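Local atomic coordinates of INSIG protein homolog (PDB entry 4XU6), a protein that binds diacylglycerol in the membrane as a homotrimeric bacterial member of the INSIG family. Residues I21-H26 with W43-W48; G30-H35 with G146-H151; V10-G15 with F49-G54. All coordinates share one frame; numbering follows the deposited sequence.

Interaction 1: residues I21-H26 with W43-W48; sequences IGDHSH and WSSPFW. With BOG (octyl beta-D-glucopyranoside), chain C.
His24 lays its imidazole on one face of the Trp43 indole in an offset stack, the two planes only 11° apart and the centroids of the imidazole and the six-membered indole ring separated by 4.4 Å. Trp43 CZ2 sits over one face of the imidazole, displaced toward its rim, while His24 CB makes a CH-pi contact almost on the normal of the six-membered ring. Ile21 extends the apolar patch, its CG1 lying 4.2 Å from Trp43 CZ3. The imidazole is also held at its edge: Ser44 OG lies in the ring plane, 2.8 Å from His24 ND1, in a nearly straight hydrogen bond (171°) that fixes the rotation of the ring against the indole. His24 CG stands anti to the backbone N (chi1 167°), which carries it toward the 43-48 loop.

One residue back on the helix, Asp23 OD2 accepts a short hydrogen bond from Ser45 OG, 2.6 Å away, through its anti lone pair. The same oxygen is bonded to the hydroxyl of Tyr34, so two hydroxyls grip it and would be expected to stabilise the carboxylate.

Trp48 NE1 donates to O6 of a bound octyl glucoside at 2.8 Å. The contact thus fastens the C-terminal part of transmembrane helix 5-29, whose same turn carries the diacylglycerol-binding His26, to the loop and short strand 45-46 that lead into helix 48-64. Helix 76-96 packs against Asp23, Ser25 and His26, and Val102 of a neighbouring subunit packs on Ile21, His24 and Trp43.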
loop_
_atom_site.group_PDB
_atom_site.type_symbol
_atom_site.label_atom_id
_atom_site.label_comp_id
_atom_site.label_asym_id
_atom_site.label_seq_id
_atom_site.Cartn_x
_atom_site.Cartn_y
_atom_site.Cartn_z
ATOM N N ILE A 21 6.592 -15.008 10.953
ATOM C CA ILE A 21 6.249 -13.615 11.244
ATOM C C ILE A 21 4.751 -13.390 11.041
ATOM O O ILE A 21 4.081 -12.792 11.887
ATOM C CB ILE A 21 7.055 -12.638 10.357
ATOM C CG1 ILE A 21 8.540 -12.679 10.731
ATOM C CG2 ILE A 21 6.511 -11.200 10.490
ATOM C CD1 ILE A 21 9.461 -12.042 9.665
ATOM N N GLY A 22 4.230 -13.868 9.915
ATOM C CA GLY A 22 2.818 -13.718 9.623
ATOM C C GLY A 22 1.949 -14.501 10.594
ATOM O O GLY A 22 0.908 -14.021 11.046
ATOM N N ASP A 23 2.367 -15.717 10.925
ATOM C CA ASP A 23 1.564 -16.529 11.837
ATOM C C ASP A 23 1.608 -15.977 13.262
ATOM O O ASP A 23 0.596 -15.964 13.947
ATOM C CB ASP A 23 2.018 -17.983 11.810
ATOM C CG ASP A 23 0.945 -18.946 12.305
ATOM O OD1 ASP A 23 -0.250 -18.756 11.982
ATOM O OD2 ASP A 23 1.311 -19.908 13.015
ATOM N N HIS A 24 2.766 -15.498 13.706
ATOM C CA HIS A 24 2.803 -14.816 14.996
ATOM C C HIS A 24 1.826 -13.638 15.004
ATOM O O HIS A 24 1.109 -13.420 15.978
ATOM C CB HIS A 24 4.197 -14.292 15.330
ATOM C CG HIS A 24 4.188 -13.329 16.478
ATOM N ND1 HIS A 24 4.042 -13.738 17.786
ATOM C CD2 HIS A 24 4.231 -11.975 16.509
ATOM C CE1 HIS A 24 4.030 -12.680 18.579
ATOM N NE2 HIS A 24 4.138 -11.597 17.830
ATOM N N SER A 25 1.800 -12.879 13.911
ATOM C CA SER A 25 0.893 -11.739 13.799
ATOM C C SER A 25 -0.572 -12.165 13.928
ATOM O O SER A 25 -1.347 -11.528 14.644
ATOM C CB SER A 25 1.129 -10.996 12.478
ATOM O OG SER A 25 2.433 -10.445 12.446
ATOM N N HIS A 26 -0.954 -13.245 13.246
ATOM C CA HIS A 26 -2.314 -13.777 13.378
ATOM C C HIS A 26 -2.638 -14.228 14.805
ATOM O O HIS A 26 -3.722 -13.952 15.325
ATOM C CB HIS A 26 -2.542 -14.940 12.403
ATOM C CG HIS A 26 -2.920 -14.496 11.023
ATOM N ND1 HIS A 26 -3.046 -15.370 9.963
ATOM C CD2 HIS A 26 -3.216 -13.268 10.536
ATOM C CE1 HIS A 26 -3.393 -14.695 8.880
ATOM N NE2 HIS A 26 -3.505 -13.417 9.201
ATOM N N TRP A 43 8.319 -20.236 18.209
ATOM C CA TRP A 43 7.643 -18.955 18.420
ATOM C C TRP A 43 6.150 -19.211 18.693
ATOM O O TRP A 43 5.812 -19.940 19.630
ATOM C CB TRP A 43 7.856 -18.025 17.211
ATOM C CG TRP A 43 7.679 -16.557 17.505
ATOM C CD1 TRP A 43 7.336 -15.991 18.700
ATOM C CD2 TRP A 43 7.845 -15.469 16.579
ATOM N NE1 TRP A 43 7.279 -14.619 18.575
ATOM C CE2 TRP A 43 7.588 -14.273 17.284
ATOM C CE3 TRP A 43 8.191 -15.391 15.225
ATOM C CZ2 TRP A 43 7.661 -13.013 16.681
ATOM C CZ3 TRP A 43 8.262 -14.134 14.622
ATOM C CH2 TRP A 43 7.994 -12.966 15.353
ATOM N N SER A 44 5.258 -18.655 17.871
ATOM C CA SER A 44 3.821 -18.827 18.106
ATOM C C SER A 44 3.195 -19.980 17.319
ATOM O O SER A 44 1.982 -20.190 17.389
ATOM C CB SER A 44 3.060 -17.536 17.774
ATOM O OG SER A 44 3.574 -16.429 18.492
ATOM N N SER A 45 4.016 -20.728 16.583
ATOM C CA SER A 45 3.518 -21.719 15.626
ATOM C C SER A 45 3.951 -23.140 15.971
ATOM O O SER A 45 5.077 -23.349 16.415
ATOM C CB SER A 45 4.065 -21.420 14.220
ATOM O OG SER A 45 3.778 -20.094 13.822
ATOM N N PRO A 46 3.070 -24.120 15.714
ATOM C CA PRO A 46 3.483 -25.527 15.747
ATOM C C PRO A 46 4.654 -25.700 14.802
ATOM O O PRO A 46 4.662 -25.073 13.727
ATOM C CB PRO A 46 2.268 -26.272 15.182
ATOM C CG PRO A 46 1.103 -25.359 15.387
ATOM C CD PRO A 46 1.681 -23.959 15.255
ATOM N N PHE A 47 5.622 -26.539 15.175
ATOM C CA PHE A 47 6.862 -26.628 14.412
ATOM C C PHE A 47 6.629 -26.994 12.943
ATOM O O PHE A 47 7.436 -26.636 12.088
ATOM C CB PHE A 47 7.831 -27.633 15.045
ATOM C CG PHE A 47 7.525 -29.055 14.701
ATOM C CD1 PHE A 47 6.545 -29.753 15.395
ATOM C CD2 PHE A 47 8.199 -29.693 13.659
ATOM C CE1 PHE A 47 6.249 -31.066 15.073
ATOM C CE2 PHE A 47 7.908 -31.003 13.325
ATOM C CZ PHE A 47 6.936 -31.692 14.029
ATOM N N TRP A 48 5.540 -27.708 12.662
ATOM C CA TRP A 48 5.269 -28.144 11.288
ATOM C C TRP A 48 4.761 -27.020 10.388
ATOM O O TRP A 48 4.784 -27.147 9.165
ATOM C CB TRP A 48 4.293 -29.333 11.244
ATOM C CG TRP A 48 3.023 -29.163 12.039
ATOM C CD1 TRP A 48 2.729 -29.737 13.252
ATOM C CD2 TRP A 48 1.871 -28.390 11.673
ATOM N NE1 TRP A 48 1.469 -29.359 13.657
ATOM C CE2 TRP A 48 0.925 -28.530 12.709
ATOM C CE3 TRP A 48 1.551 -27.581 10.575
ATOM C CZ2 TRP A 48 -0.320 -27.895 12.675
ATOM C CZ3 TRP A 48 0.315 -26.956 10.545
ATOM C CH2 TRP A 48 -0.601 -27.112 11.587
HETATM C C1 BOG C . 1.115 -33.986 14.393
HETATM O O1 BOG C . 2.502 -33.973 14.062
HETATM C C2 BOG C . 0.901 -34.731 15.708
HETATM O O2 BOG C . 1.412 -36.064 15.597
HETATM C C3 BOG C . -0.585 -34.751 16.019
HETATM O O3 BOG C . -0.833 -35.469 17.230
HETATM C C4 BOG C . -1.059 -33.313 16.152
HETATM O O4 BOG C . -2.467 -33.292 16.414
HETATM C C5 BOG C . -0.772 -32.555 14.858
HETATM O O5 BOG C . 0.609 -32.647 14.476
HETATM C C6 BOG C . -1.176 -31.087 14.987
HETATM O O6 BOG C . -0.169 -30.361 15.695
HETATM C "C1'" BOG C . 2.702 -33.864 12.658
HETATM C "C2'" BOG C . 4.197 -33.742 12.400
HETATM C "C3'" BOG C . 4.508 -34.087 10.952
HETATM C "C4'" BOG C . 5.960 -33.770 10.610
HETATM C "C5'" BOG C . 6.034 -33.133 9.229
HETATM C "C6'" BOG C . 5.059 -31.963 9.165
HETATM C "C7'" BOG C . 4.844 -31.436 7.751
HETATM C "C8'" BOG C . 6.108 -31.536 6.925
#

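Interaction 2: residues G30-H35 with G146-H151; sequences GTTVYH and GVFAYH. With TDA (N-tridecanoic acid), chain E.
Thr32 and Tyr150 lie side by side and point the same way, with the threonine methyl over one face of the phenol ring. Thr32 CG2 is 3.6 Å from the ring centroid and 17° off the normal, a CH-pi contact. The methyl gets there because OG1 takes the position between the backbone N and the carbonyl carbon (chi1 58°), leaving CG2 beside the N.

Tyr34 and Phe148 form the next pair on this face of the two-stranded antiparallel sheet. They too run alongside each other, but their rings meet obliquely, with planes at 45°, and the close touch is Tyr34 CD1 on Phe148 CB at 3.6 Å. Both are non-hydrogen-bonded pairs. Between them Val33 and Ala149 form a hydrogen-bonded pair, whose side chains take the other face: Val33 N to Ala149 O and Ala149 N to Val33 O are each 2.9 Å. Flanking bonds from His151 N to Thr31 O (2.8 Å) and from His35 N to Val147 O (2.8 Å) complete the pairing. Gly30 and Gly146 each end a helix in a Schellman motif, so each strand begins two residues after the glycine that closes the preceding helix.

Tyr150 OH lies 3.0 Å from O21 of the bound tridecanoic acid and is also hydrogen-bonded to Glu139; the Tyr34 hydroxyl has Asp23 as its partner. The antiparallel pairing of two strands far apart in sequence therefore joins a regular backbone network to an aromatic face whose phenol tips are polar. Tyr150 binds diacylglycerol, and its hydroxyl beside the fatty-acid carboxyl is consistent with recognition of a polar lipid head at this end of the pocket.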
loop_
_atom_site.group_PDB
_atom_site.type_symbol
_atom_site.label_atom_id
_atom_site.label_comp_id
_atom_site.label_asym_id
_atom_site.label_seq_id
_atom_site.Cartn_x
_atom_site.Cartn_y
_atom_site.Cartn_z
ATOM N N GLY A 30 -5.227 -12.407 17.572
ATOM C CA GLY A 30 -6.429 -13.213 17.736
ATOM C C GLY A 30 -7.133 -13.567 16.433
ATOM O O GLY A 30 -8.296 -13.988 16.435
ATOM N N THR A 31 -6.439 -13.391 15.313
ATOM C CA THR A 31 -6.995 -13.785 14.016
ATOM C C THR A 31 -7.192 -15.299 14.005
ATOM O O THR A 31 -8.191 -15.803 13.491
ATOM C CB THR A 31 -6.054 -13.390 12.849
ATOM O OG1 THR A 31 -5.823 -11.974 12.869
ATOM C CG2 THR A 31 -6.653 -13.795 11.489
ATOM N N THR A 32 -6.214 -16.015 14.557
ATOM C CA THR A 32 -6.297 -17.466 14.682
ATOM C C THR A 32 -5.921 -17.862 16.099
ATOM O O THR A 32 -5.313 -17.069 16.836
ATOM C CB THR A 32 -5.335 -18.200 13.719
ATOM O OG1 THR A 32 -3.979 -17.776 13.960
ATOM C CG2 THR A 32 -5.704 -17.939 12.252
ATOM N N VAL A 33 -6.286 -19.089 16.473
ATOM C CA VAL A 33 -5.925 -19.664 17.772
ATOM C C VAL A 33 -5.576 -21.122 17.540
ATOM O O VAL A 33 -6.351 -21.833 16.906
ATOM C CB VAL A 33 -7.126 -19.657 18.752
ATOM C CG1 VAL A 33 -6.734 -20.302 20.092
ATOM C CG2 VAL A 33 -7.659 -18.257 18.969
ATOM N N TYR A 34 -4.436 -21.586 18.049
ATOM C CA TYR A 34 -4.093 -23.002 17.923
ATOM C C TYR A 34 -4.690 -23.854 19.052
ATOM O O TYR A 34 -4.842 -23.389 20.183
ATOM C CB TYR A 34 -2.582 -23.205 17.871
ATOM C CG TYR A 34 -1.964 -22.848 16.535
ATOM C CD1 TYR A 34 -2.047 -23.722 15.460
ATOM C CD2 TYR A 34 -1.286 -21.645 16.355
ATOM C CE1 TYR A 34 -1.489 -23.411 14.238
ATOM C CE2 TYR A 34 -0.716 -21.318 15.125
ATOM C CZ TYR A 34 -0.822 -22.214 14.072
ATOM O OH TYR A 34 -0.265 -21.925 12.844
ATOM N N HIS A 35 -5.033 -25.094 18.724
ATOM C CA HIS A 35 -5.545 -26.048 19.709
ATOM C C HIS A 35 -4.787 -27.362 19.582
ATOM O O HIS A 35 -5.402 -28.421 19.446
ATOM C CB HIS A 35 -7.036 -26.317 19.477
ATOM C CG HIS A 35 -7.892 -25.089 19.529
ATOM N ND1 HIS A 35 -8.081 -24.361 20.683
ATOM C CD2 HIS A 35 -8.616 -24.468 18.569
ATOM C CE1 HIS A 35 -8.878 -23.337 20.429
ATOM N NE2 HIS A 35 -9.216 -23.379 19.154
ATOM N N GLY A 146 -9.831 -29.712 14.112
ATOM C CA GLY A 146 -9.717 -29.076 15.415
ATOM C C GLY A 146 -8.303 -28.640 15.774
ATOM O O GLY A 146 -8.009 -28.327 16.929
ATOM N N VAL A 147 -7.429 -28.600 14.775
ATOM C CA VAL A 147 -6.023 -28.258 14.990
ATOM C C VAL A 147 -5.847 -26.780 15.369
ATOM O O VAL A 147 -5.048 -26.436 16.251
ATOM C CB VAL A 147 -5.176 -28.600 13.741
ATOM C CG1 VAL A 147 -3.754 -28.089 13.888
ATOM C CG2 VAL A 147 -5.172 -30.101 13.496
ATOM N N PHE A 148 -6.592 -25.913 14.687
ATOM C CA PHE A 148 -6.658 -24.502 15.040
ATOM C C PHE A 148 -7.996 -23.952 14.579
ATOM O O PHE A 148 -8.767 -24.664 13.939
ATOM C CB PHE A 148 -5.471 -23.710 14.451
ATOM C CG PHE A 148 -5.520 -23.516 12.942
ATOM C CD1 PHE A 148 -5.181 -24.551 12.084
ATOM C CD2 PHE A 148 -5.849 -22.276 12.396
ATOM C CE1 PHE A 148 -5.199 -24.374 10.696
ATOM C CE2 PHE A 148 -5.874 -22.085 11.011
ATOM C CZ PHE A 148 -5.552 -23.136 10.162
ATOM N N ALA A 149 -8.294 -22.704 14.915
ATOM C CA ALA A 149 -9.526 -22.092 14.439
ATOM C C ALA A 149 -9.292 -20.629 14.093
ATOM O O ALA A 149 -8.369 -20.007 14.620
ATOM C CB ALA A 149 -10.630 -22.221 15.485
ATOM N N TYR A 150 -10.137 -20.084 13.226
ATOM C CA TYR A 150 -10.127 -18.649 12.959
ATOM C C TYR A 150 -11.063 -17.927 13.918
ATOM O O TYR A 150 -11.980 -18.528 14.480
ATOM C CB TYR A 150 -10.509 -18.355 11.496
ATOM C CG TYR A 150 -9.332 -18.470 10.555
ATOM C CD1 TYR A 150 -8.914 -19.711 10.082
ATOM C CD2 TYR A 150 -8.624 -17.338 10.151
ATOM C CE1 TYR A 150 -7.819 -19.821 9.238
ATOM C CE2 TYR A 150 -7.536 -17.437 9.307
ATOM C CZ TYR A 150 -7.136 -18.679 8.850
ATOM O OH TYR A 150 -6.044 -18.790 8.016
ATOM N N HIS A 151 -10.799 -16.643 14.130
ATOM C CA HIS A 151 -11.713 -15.778 14.860
ATOM C C HIS A 151 -13.081 -15.870 14.185
ATOM O O HIS A 151 -13.157 -15.998 12.966
ATOM C CB HIS A 151 -11.199 -14.339 14.817
ATOM C CG HIS A 151 -11.917 -13.410 15.742
ATOM N ND1 HIS A 151 -13.071 -12.748 15.383
ATOM C CD2 HIS A 151 -11.644 -13.031 17.013
ATOM C CE1 HIS A 151 -13.479 -11.999 16.394
ATOM N NE2 HIS A 151 -12.633 -12.157 17.394
HETATM O O21 TDA E . -3.230 -17.742 7.514
HETATM O O22 TDA E . -2.812 -19.799 8.521
HETATM C C21 TDA E . -2.499 -19.002 7.635
HETATM C C22 TDA E . -1.330 -19.298 6.741
HETATM C C23 TDA E . -1.302 -18.367 5.525
HETATM C C24 TDA E . -0.025 -18.561 4.708
HETATM C C25 TDA E . -0.046 -17.716 3.433
HETATM C C26 TDA E . 1.231 -17.874 2.613
HETATM C C27 TDA E . 2.377 -17.227 3.376
HETATM C C28 TDA E . 3.684 -17.305 2.622
HETATM C C29 TDA E . 4.806 -16.787 3.507
HETATM C C30 TDA E . 6.096 -16.823 2.709
HETATM C C31 TDA E . 6.032 -15.811 1.575
HETATM C C32 TDA E . 7.381 -15.692 0.877
HETATM C C33 TDA E . 7.215 -15.170 -0.544
#

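Interaction 3: residues V10-G15 with F49-G54; sequences VLFLLG and FPILVG. With TDA (N-tridecanoic acid), chain E; BOG (octyl beta-D-glucopyranoside), chain B.
A glycine-mediated crossing of two transmembrane helices, 10-15 with 49-54, forms this buried contact in the helical bundle of the INSIG-type fold, beside the lipid pocket. The segment axes approach to 7.9 Å, and their N-to-C directions differ by 128°. Such closeness is consistent with glycine at 15 and 54, where a CB would point at the opposing helix: modelled on Gly54 it would clash with the carbonyl of Phe12, and on Gly15 it would be tight against Gly54 CA. With no side chain between them, the backbones meet, and Phe12 O comes to 3.3 Å from Gly54 CA.

Phe12 supplies the main side-chain contact. Its CG is anti to the backbone N (chi1 174°), which brings that atom beside Gly54, and the side chain crosses Ile51 obliquely, the ring atoms meeting the backbone of Ile51 and Gly54. The ring atom CD1 lies 3.3 Å from Gly54 C, CE1 lies 3.5 Å from Ile51 O, and CE1 also meets Ile51 CG2 at 4.1 Å; the backbone groups approach the ring obliquely.

On the pocket side, Gly15, Phe49 and Val53 border the bound tridecanoic acid. Val53 CG1 touches both Gly15 O and the chain of the fatty acid, lying 3.7 Å from its C28, and so joins the helix crossing to the pocket wall. Phe49 presents its ring edge to C22, nearer the carboxyl end, while Val53 CG2 lies over one face of that ring. Away from this crossing, Leu11 and Leu14 pack on Leu178 of helix 164-184, and Val10 and Leu11 touch the octyl chain of a detergent molecule. The two backbones also share a CA-H...O contact, Phe12 CA to Gly54 O at 3.4 Å, with an angle of 163° at the hydrogen.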
loop_
_atom_site.group_PDB
_atom_site.type_symbol
_atom_site.label_atom_id
_atom_site.label_comp_id
_atom_site.label_asym_id
_atom_site.label_seq_id
_atom_site.Cartn_x
_atom_site.Cartn_y
_atom_site.Cartn_z
ATOM N N VAL A 10 17.453 -22.376 0.563
ATOM C CA VAL A 10 17.306 -20.938 0.794
ATOM C C VAL A 10 15.847 -20.497 0.659
ATOM O O VAL A 10 15.354 -19.725 1.481
ATOM C CB VAL A 10 18.201 -20.098 -0.136
ATOM C CG1 VAL A 10 17.801 -18.630 -0.073
ATOM C CG2 VAL A 10 19.680 -20.277 0.235
ATOM N N LEU A 11 15.156 -21.000 -0.361
ATOM C CA LEU A 11 13.736 -20.690 -0.542
ATOM C C LEU A 11 12.881 -21.244 0.595
ATOM O O LEU A 11 11.935 -20.583 1.050
ATOM C CB LEU A 11 13.234 -21.216 -1.888
ATOM C CG LEU A 11 13.901 -20.572 -3.102
ATOM C CD1 LEU A 11 13.322 -21.134 -4.386
ATOM C CD2 LEU A 11 13.742 -19.049 -3.057
ATOM N N PHE A 12 13.211 -22.458 1.047
ATOM C CA PHE A 12 12.530 -23.083 2.181
ATOM C C PHE A 12 12.651 -22.207 3.423
ATOM O O PHE A 12 11.667 -21.982 4.121
ATOM C CB PHE A 12 13.113 -24.480 2.468
ATOM C CG PHE A 12 12.565 -25.132 3.719
ATOM C CD1 PHE A 12 11.423 -25.924 3.664
ATOM C CD2 PHE A 12 13.194 -24.948 4.950
ATOM C CE1 PHE A 12 10.904 -26.528 4.812
ATOM C CE2 PHE A 12 12.688 -25.542 6.108
ATOM C CZ PHE A 12 11.538 -26.335 6.040
ATOM N N LEU A 13 13.868 -21.739 3.704
ATOM C CA LEU A 13 14.116 -20.913 4.887
ATOM C C LEU A 13 13.437 -19.552 4.781
ATOM O O LEU A 13 12.895 -19.046 5.758
ATOM C CB LEU A 13 15.619 -20.721 5.109
ATOM C CG LEU A 13 16.403 -21.999 5.430
ATOM C CD1 LEU A 13 17.898 -21.714 5.504
ATOM C CD2 LEU A 13 15.901 -22.642 6.723
ATOM N N LEU A 14 13.486 -18.960 3.591
ATOM C CA LEU A 14 12.803 -17.696 3.329
ATOM C C LEU A 14 11.314 -17.817 3.643
ATOM O O LEU A 14 10.743 -16.986 4.363
ATOM C CB LEU A 14 12.991 -17.306 1.859
ATOM C CG LEU A 14 12.843 -15.841 1.482
ATOM C CD1 LEU A 14 13.870 -15.028 2.249
ATOM C CD2 LEU A 14 13.038 -15.650 -0.026
ATOM N N GLY A 15 10.680 -18.851 3.092
ATOM C CA GLY A 15 9.269 -19.088 3.328
ATOM C C GLY A 15 8.952 -19.352 4.793
ATOM O O GLY A 15 7.951 -18.860 5.329
ATOM N N PHE A 49 4.284 -25.932 10.987
ATOM C CA PHE A 49 3.769 -24.814 10.195
ATOM C C PHE A 49 4.829 -24.169 9.284
ATOM O O PHE A 49 4.637 -24.105 8.055
ATOM C CB PHE A 49 3.043 -23.772 11.072
ATOM C CG PHE A 49 2.573 -22.574 10.295
ATOM C CD1 PHE A 49 1.437 -22.660 9.502
ATOM C CD2 PHE A 49 3.288 -21.382 10.316
ATOM C CE1 PHE A 49 1.002 -21.572 8.748
ATOM C CE2 PHE A 49 2.863 -20.288 9.565
ATOM C CZ PHE A 49 1.712 -20.383 8.786
ATOM N N PRO A 50 5.967 -23.714 9.859
ATOM C CA PRO A 50 6.971 -23.144 8.955
ATOM C C PRO A 50 7.543 -24.186 7.994
ATOM O O PRO A 50 8.019 -23.821 6.920
ATOM C CB PRO A 50 8.069 -22.638 9.905
ATOM C CG PRO A 50 7.885 -23.444 11.178
ATOM C CD PRO A 50 6.395 -23.639 11.275
ATOM N N ILE A 51 7.499 -25.464 8.363
ATOM C CA ILE A 51 7.956 -26.503 7.441
ATOM C C ILE A 51 6.992 -26.628 6.259
ATOM O O ILE A 51 7.431 -26.733 5.114
ATOM C CB ILE A 51 8.125 -27.879 8.134
ATOM C CG1 ILE A 51 9.146 -27.784 9.270
ATOM C CG2 ILE A 51 8.561 -28.938 7.123
ATOM C CD1 ILE A 51 9.281 -29.078 10.085
ATOM N N LEU A 52 5.686 -26.609 6.530
ATOM C CA LEU A 52 4.703 -26.656 5.440
ATOM C C LEU A 52 4.841 -25.472 4.481
ATOM O O LEU A 52 4.892 -25.656 3.267
ATOM C CB LEU A 52 3.272 -26.702 5.966
ATOM C CG LEU A 52 2.692 -28.024 6.473
ATOM C CD1 LEU A 52 1.211 -27.858 6.755
ATOM C CD2 LEU A 52 2.927 -29.140 5.451
ATOM N N VAL A 53 4.888 -24.254 5.017
ATOM C CA VAL A 53 4.967 -23.072 4.157
ATOM C C VAL A 53 6.317 -22.997 3.437
ATOM O O VAL A 53 6.395 -22.626 2.261
ATOM C CB VAL A 53 4.705 -21.764 4.939
ATOM C CG1 VAL A 53 4.818 -20.543 3.995
ATOM C CG2 VAL A 53 3.328 -21.812 5.618
ATOM N N GLY A 54 7.383 -23.358 4.145
ATOM C CA GLY A 54 8.709 -23.375 3.553
ATOM C C GLY A 54 8.766 -24.362 2.396
ATOM O O GLY A 54 9.346 -24.081 1.338
HETATM O O21 TDA E . -3.230 -17.742 7.514
HETATM O O22 TDA E . -2.812 -19.799 8.521
HETATM C C21 TDA E . -2.499 -19.002 7.635
HETATM C C22 TDA E . -1.330 -19.298 6.741
HETATM C C23 TDA E . -1.302 -18.367 5.525
HETATM C C24 TDA E . -0.025 -18.561 4.708
HETATM C C25 TDA E . -0.046 -17.716 3.433
HETATM C C26 TDA E . 1.231 -17.874 2.613
HETATM C C27 TDA E . 2.377 -17.227 3.376
HETATM C C28 TDA E . 3.684 -17.305 2.622
HETATM C C29 TDA E . 4.806 -16.787 3.507
HETATM C C30 TDA E . 6.096 -16.823 2.709
HETATM C C31 TDA E . 6.032 -15.811 1.575
HETATM C C32 TDA E . 7.381 -15.692 0.877
HETATM C C33 TDA E . 7.215 -15.170 -0.544
HETATM C C1 BOG B . 23.895 -20.896 -5.593
HETATM O O1 BOG B . 22.527 -20.780 -5.215
HETATM C C2 BOG B . 24.004 -21.158 -7.104
HETATM O O2 BOG B . 23.303 -22.366 -7.429
HETATM C C3 BOG B . 25.457 -21.273 -7.523
HETATM O O3 BOG B . 25.539 -21.360 -8.951
HETATM C C4 BOG B . 26.217 -20.039 -7.057
HETATM O O4 BOG B . 27.611 -20.222 -7.333
HETATM C C5 BOG B . 25.995 -19.775 -5.564
HETATM O O5 BOG B . 24.597 -19.697 -5.265
HETATM C C6 BOG B . 26.681 -18.486 -5.108
HETATM O O6 BOG B . 26.132 -17.354 -5.792
HETATM C "C1'" BOG B . 22.321 -20.323 -3.868
HETATM C "C2'" BOG B . 20.869 -19.854 -3.765
HETATM C "C3'" BOG B . 20.700 -18.531 -3.045
HETATM C "C4'" BOG B . 19.951 -17.534 -3.920
HETATM C "C5'" BOG B . 18.438 -17.693 -3.871
HETATM C "C6'" BOG B . 17.803 -16.333 -3.573
HETATM C "C7'" BOG B . 16.297 -16.327 -3.817
HETATM C "C8'" BOG B . 15.992 -16.544 -5.286
#

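In the fold
Interactions 1 and 3 both use helix 5-29, but at different levels: interaction 3 is a buried crossing with helix 48-64, made of backbone CA-H...O contact and van der Waals packing, whereas interaction 1, partly buried, pairs polar and aromatic groups with the loop and strand preceding that helix. Interaction 2 is likewise partly buried and is the one built on strand backbone hydrogen bonds. Asp23 and Tyr34 join interactions 1 and 2 through a probable hydrogen bond between OD2 and OH, 2.6 Å apart, and Phe49 of interaction 3 packs against both residues. The same tridecanoic acid spans interactions 2 and 3, its carboxyl beside the Tyr150 hydroxyl and its chain against Val53 and the backbone of Gly15.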